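Local coordinates for protein transcriptional regulator KdgR (Pseudomonas aeruginosa, PDB 5Y6I) that probably acts as an IclR-family transcription factor that binds DNA, with a helix-turn-helix domain joined to a C-terminal domain of the GAF-like class, at residues V209-S213 / F236-E240; V226-V230 / L248-T252. All blocks are in the same frame, centred on the assembly; numbering follows the deposited sequence.

Contact 1 of 2, residues V209-S213 / F236-E240; sequences VEALS and FQAEE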
loop_
_atom_site.group_PDB
_atom_site.type_symbol
_atom_site.label_atom_id
_atom_site.label_comp_id
_atom_site.label_asym_id
_atom_site.label_seq_id
_atom_site.Cartn_x
_atom_site.Cartn_y
_atom_site.Cartn_z
ATOM N N VAL A 209 -24.528 23.823 -11.513
ATOM C CA VAL A 209 -23.957 22.488 -11.695
ATOM C C VAL A 209 -23.829 21.841 -10.329
ATOM O O VAL A 209 -23.283 22.437 -9.391
ATOM C CB VAL A 209 -22.617 22.484 -12.468
ATOM C CG1 VAL A 209 -22.695 23.312 -13.699
ATOM C CG2 VAL A 209 -21.456 22.865 -11.661
ATOM N N GLU A 210 -24.394 20.651 -10.203
ATOM C CA GLU A 210 -24.394 19.908 -8.957
ATOM C C GLU A 210 -23.437 18.728 -9.069
ATOM O O GLU A 210 -23.443 18.006 -10.075
ATOM C CB GLU A 210 -25.809 19.443 -8.609
ATOM C CG GLU A 210 -26.665 20.500 -7.910
ATOM C CD GLU A 210 -26.897 21.741 -8.746
ATOM O OE1 GLU A 210 -26.726 21.659 -9.979
ATOM O OE2 GLU A 210 -27.259 22.801 -8.177
ATOM N N ALA A 211 -22.607 18.545 -8.047
ATOM C CA ALA A 211 -21.646 17.458 -8.015
ATOM C C ALA A 211 -21.908 16.562 -6.814
ATOM O O ALA A 211 -22.668 16.893 -5.902
ATOM C CB ALA A 211 -20.204 17.982 -7.985
ATOM N N LEU A 212 -21.270 15.401 -6.845
ATOM C CA LEU A 212 -21.356 14.422 -5.776
ATOM C C LEU A 212 -20.019 13.708 -5.757
ATOM O O LEU A 212 -19.468 13.411 -6.820
ATOM C CB LEU A 212 -22.500 13.441 -6.010
ATOM C CG LEU A 212 -22.984 12.594 -4.841
ATOM C CD1 LEU A 212 -23.849 13.446 -3.928
ATOM C CD2 LEU A 212 -23.750 11.374 -5.342
ATOM N N SER A 213 -19.494 13.459 -4.557
ATOM C CA SER A 213 -18.120 13.008 -4.398
ATOM C C SER A 213 -17.997 12.015 -3.257
ATOM O O SER A 213 -18.554 12.231 -2.175
ATOM C CB SER A 213 -17.191 14.179 -4.110
ATOM O OG SER A 213 -17.305 15.157 -5.113
ATOM N N PHE A 236 -29.916 16.238 -12.983
ATOM C CA PHE A 236 -29.210 15.568 -11.895
ATOM C C PHE A 236 -29.535 16.232 -10.564
ATOM O O PHE A 236 -29.184 17.398 -10.339
ATOM C CB PHE A 236 -27.697 15.574 -12.129
ATOM C CG PHE A 236 -26.903 14.853 -11.049
ATOM C CD1 PHE A 236 -25.630 15.284 -10.707
ATOM C CD2 PHE A 236 -27.427 13.750 -10.383
ATOM C CE1 PHE A 236 -24.895 14.641 -9.715
ATOM C CE2 PHE A 236 -26.694 13.107 -9.395
ATOM C CZ PHE A 236 -25.428 13.554 -9.061
ATOM N N GLN A 237 -30.183 15.478 -9.679
ATOM C CA GLN A 237 -30.394 15.877 -8.293
ATOM C C GLN A 237 -29.247 15.297 -7.479
ATOM O O GLN A 237 -29.157 14.078 -7.311
ATOM C CB GLN A 237 -31.741 15.370 -7.784
ATOM C CG GLN A 237 -32.523 16.380 -6.961
ATOM C CD GLN A 237 -33.048 17.515 -7.807
ATOM O OE1 GLN A 237 -33.965 17.333 -8.612
ATOM N NE2 GLN A 237 -32.477 18.699 -7.628
ATOM N N ALA A 238 -28.359 16.163 -6.993
ATOM C CA ALA A 238 -27.187 15.719 -6.235
ATOM C C ALA A 238 -27.524 15.657 -4.747
ATOM O O ALA A 238 -27.050 16.447 -3.930
ATOM C CB ALA A 238 -26.000 16.634 -6.497
ATOM N N GLU A 239 -28.365 14.686 -4.403
ATOM C CA GLU A 239 -28.793 14.482 -3.027
ATOM C C GLU A 239 -27.985 13.355 -2.398
ATOM O O GLU A 239 -27.840 12.281 -2.993
ATOM C CB GLU A 239 -30.292 14.189 -2.957
ATOM C CG GLU A 239 -31.110 15.446 -2.724
ATOM C CD GLU A 239 -32.595 15.182 -2.634
ATOM O OE1 GLU A 239 -33.333 15.573 -3.566
ATOM O OE2 GLU A 239 -33.026 14.590 -1.624
ATOM N N GLU A 240 -27.466 13.606 -1.192
ATOM C CA GLU A 240 -26.555 12.686 -0.516
ATOM C C GLU A 240 -27.174 11.319 -0.245
ATOM O O GLU A 240 -26.450 10.406 0.166
ATOM C CB GLU A 240 -26.058 13.301 0.806
ATOM C CG GLU A 240 -25.106 14.486 0.629
ATOM C CD GLU A 240 -24.629 15.097 1.940
ATOM O OE1 GLU A 240 -23.810 16.043 1.890
ATOM O OE2 GLU A 240 -25.072 14.645 3.018
#
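Strand 209-213 is crossed on one side by the extended loop 236-240, their end-to-end directions differing by 45° and the nearest CA atoms, of Glu210 and Ala238, lying 5.7 Å apart. With no hydrogen bond between them, 279 Å² is buried by van der Waals contact, most closest pairs setting side chain against backbone. Alternation along the strand sets the pattern: the CA-to-CB bonds of Glu210 and Leu212 point toward the loop, that of Ala211 away. Phe236 and Ala238 answer from the loop; the CA-to-CB bonds of Gln237 and Glu239, both exposed, point away. Phe236, with chi1 in the t well, extends its ring edge-on to the strand: CD1 lies 3.5 Å from Glu210 O, and CZ is 4.2 Å from Leu212 CB. Ala238 sits at the centre of an inverse gamma turn, and the small methyl allows close approach, with CB 3.5 Å from Glu210 CB and 3.4 Å from Ala211 O. Glu210 (chi1 m, chi2 p) offers its aliphatic base to this methyl while its carboxylate leads away from the loop. Leu212 (chi1 t, chi2 p) carries CD1 along the loop backbone, 4.4 Å from Ala238 C, 4.3 Å from Glu239 O and 4.4 Å from Glu240 CA. Glu240 keeps its side chain extended beyond chi1, and its OE1 forms a salt bridge with Arg196. Within the IclR C-terminal domain, strand 209-217 runs between strands 199-202 and 223-232; the loop, leading from 223-232 into helix 244-258, crosses one face of this sheet, and Ala211 touches Ser150 of helix 150-158 on the other.

Contact 2 of 2, residues V226-V230 / L248-T252; sequences VLTVV and LLATT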
loop_
_atom_site.group_PDB
_atom_site.type_symbol
_atom_site.label_atom_id
_atom_site.label_comp_id
_atom_site.label_asym_id
_atom_site.label_seq_id
_atom_site.Cartn_x
_atom_site.Cartn_y
_atom_site.Cartn_z
ATOM N N VAL A 226 -10.562 10.476 -5.413
ATOM C CA VAL A 226 -11.950 10.844 -5.179
ATOM C C VAL A 226 -12.693 10.645 -6.488
ATOM O O VAL A 226 -12.185 11.003 -7.558
ATOM C CB VAL A 226 -12.092 12.294 -4.683
ATOM C CG1 VAL A 226 -13.577 12.638 -4.403
ATOM C CG2 VAL A 226 -11.263 12.490 -3.435
ATOM N N LEU A 227 -13.870 10.037 -6.408
ATOM C CA LEU A 227 -14.696 9.770 -7.572
ATOM C C LEU A 227 -15.976 10.574 -7.418
ATOM O O LEU A 227 -16.510 10.699 -6.311
ATOM C CB LEU A 227 -14.994 8.270 -7.712
ATOM C CG LEU A 227 -15.280 7.775 -9.132
ATOM C CD1 LEU A 227 -15.009 6.274 -9.209
ATOM C CD2 LEU A 227 -16.704 8.082 -9.583
ATOM N N THR A 228 -16.473 11.103 -8.529
ATOM C CA THR A 228 -17.329 12.276 -8.473
ATOM C C THR A 228 -18.278 12.304 -9.658
ATOM O O THR A 228 -17.845 12.115 -10.800
ATOM C CB THR A 228 -16.460 13.515 -8.502
ATOM O OG1 THR A 228 -15.394 13.228 -9.402
ATOM C CG2 THR A 228 -15.851 13.800 -7.182
ATOM N N VAL A 229 -19.550 12.590 -9.388
ATOM C CA VAL A 229 -20.583 12.693 -10.409
ATOM C C VAL A 229 -21.018 14.149 -10.509
ATOM O O VAL A 229 -21.067 14.872 -9.507
ATOM C CB VAL A 229 -21.779 11.781 -10.074
ATOM C CG1 VAL A 229 -22.930 11.988 -11.076
ATOM C CG2 VAL A 229 -21.338 10.316 -10.037
ATOM N N VAL A 230 -21.351 14.591 -11.720
ATOM C CA VAL A 230 -21.567 16.015 -11.918
ATOM C C VAL A 230 -22.538 16.237 -13.073
ATOM O O VAL A 230 -22.614 15.433 -14.007
ATOM C CB VAL A 230 -20.198 16.711 -12.118
ATOM C CG1 VAL A 230 -19.495 16.153 -13.329
ATOM C CG2 VAL A 230 -20.335 18.227 -12.178
ATOM N N LEU A 248 -22.852 5.697 -6.570
ATOM C CA LEU A 248 -21.536 6.287 -6.342
ATOM C C LEU A 248 -20.759 5.502 -5.303
ATOM O O LEU A 248 -19.589 5.153 -5.516
ATOM C CB LEU A 248 -21.674 7.740 -5.893
ATOM C CG LEU A 248 -20.342 8.424 -5.547
ATOM C CD1 LEU A 248 -19.288 8.308 -6.650
ATOM C CD2 LEU A 248 -20.589 9.870 -5.194
ATOM N N LEU A 249 -21.406 5.209 -4.169
ATOM C CA LEU A 249 -20.740 4.502 -3.078
ATOM C C LEU A 249 -20.445 3.053 -3.453
ATOM O O LEU A 249 -19.329 2.564 -3.241
ATOM C CB LEU A 249 -21.587 4.587 -1.806
ATOM C CG LEU A 249 -21.626 5.967 -1.108
ATOM C CD1 LEU A 249 -22.585 6.010 0.087
ATOM C CD2 LEU A 249 -20.226 6.376 -0.671
ATOM N N ALA A 250 -21.432 2.351 -4.015
ATOM C CA ALA A 250 -21.190 1.001 -4.509
ATOM C C ALA A 250 -19.976 0.959 -5.430
ATOM O O ALA A 250 -19.120 0.069 -5.307
ATOM C CB ALA A 250 -22.426 0.483 -5.236
ATOM N N THR A 251 -19.872 1.925 -6.346
ATOM C CA THR A 251 -18.702 1.990 -7.219
ATOM C C THR A 251 -17.430 2.205 -6.408
ATOM O O THR A 251 -16.431 1.504 -6.602
ATOM C CB THR A 251 -18.856 3.120 -8.235
ATOM O OG1 THR A 251 -20.049 2.933 -9.004
ATOM C CG2 THR A 251 -17.660 3.153 -9.162
ATOM N N THR A 252 -17.439 3.180 -5.490
ATOM C CA THR A 252 -16.194 3.515 -4.805
ATOM C C THR A 252 -15.815 2.478 -3.752
ATOM O O THR A 252 -14.628 2.154 -3.602
ATOM C CB THR A 252 -16.281 4.920 -4.214
ATOM O OG1 THR A 252 -17.479 5.069 -3.434
ATOM C CG2 THR A 252 -16.317 5.912 -5.341
#
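Helix 248-252 packs on strand 226-230 mainly through apolar side chains, burying 203 Å² in all. The segment axes approach to 9.4 Å with N-to-C directions 153° apart, so the helix runs back nearly antiparallel to the strand. This is helix-on-sheet packing of the GAF-clan IclR C-terminal domain: helix 244-258 lies on one face beside helix 93-108 (Leu227 on Leu101, Thr251 on Leu104), and helix 150-158 on the other, where Thr228 touches Thr151.

Among the apolar contacts Leu227 is central: its CD2 is 3.9 Å from Leu248 CD1, its CD1 is 4.1 Å from Thr251 CG2, and its CB is 3.6 Å from Thr252 CG2. Val229, on the same strand face, adds a looser contact, CG2 to Leu248 CD1 at 4.4 Å. Leu248 leaves the helix sideways, but with chi1 t and chi2 p its end swings in to both strand residues.

Contacts with the strand backbone are of van der Waals type: Leu248 CD1 lies 3.7 Å from Leu227 O and 4.4 Å from Thr228 N.

Hydrogen bonds stay within the helix or lead to other neighbours: Thr252 N donates to Leu248 O at 2.9 Å, Thr251 OG1 bonds to Arg247 O, and Thr228 OG1 bonds to Phe113 O on the adjacent strand.

With no hydrogen bond across and threonine methyls meeting Leu227, the chemistry implies that this part of the helix is held by hydrophobic burial rather than directed polar bonds.

Overall arrangement
Both contacts lie in the IclR C-terminal domain, their centres 11 Å apart, and their segments alternate along the chain. They are tied first by the antiparallel pairing of strands 209-217 and 223-232: Leu212 O of contact 1 and Val229 N of contact 2 are 2.7 Å apart, a probable hydrogen bond. On the face bearing the loop and helix 244-258, Leu212 CD2 meets Leu248 CD2 at 3.5 Å, so one leucine of the strand touches both the loop and the helix that follows it. On the other face Ser213 OG comes unusually close to Thr228 CG2, 2.9 Å, a tight packing contact near Thr151 of helix 150-158. Helices therefore flank the sheet on both faces.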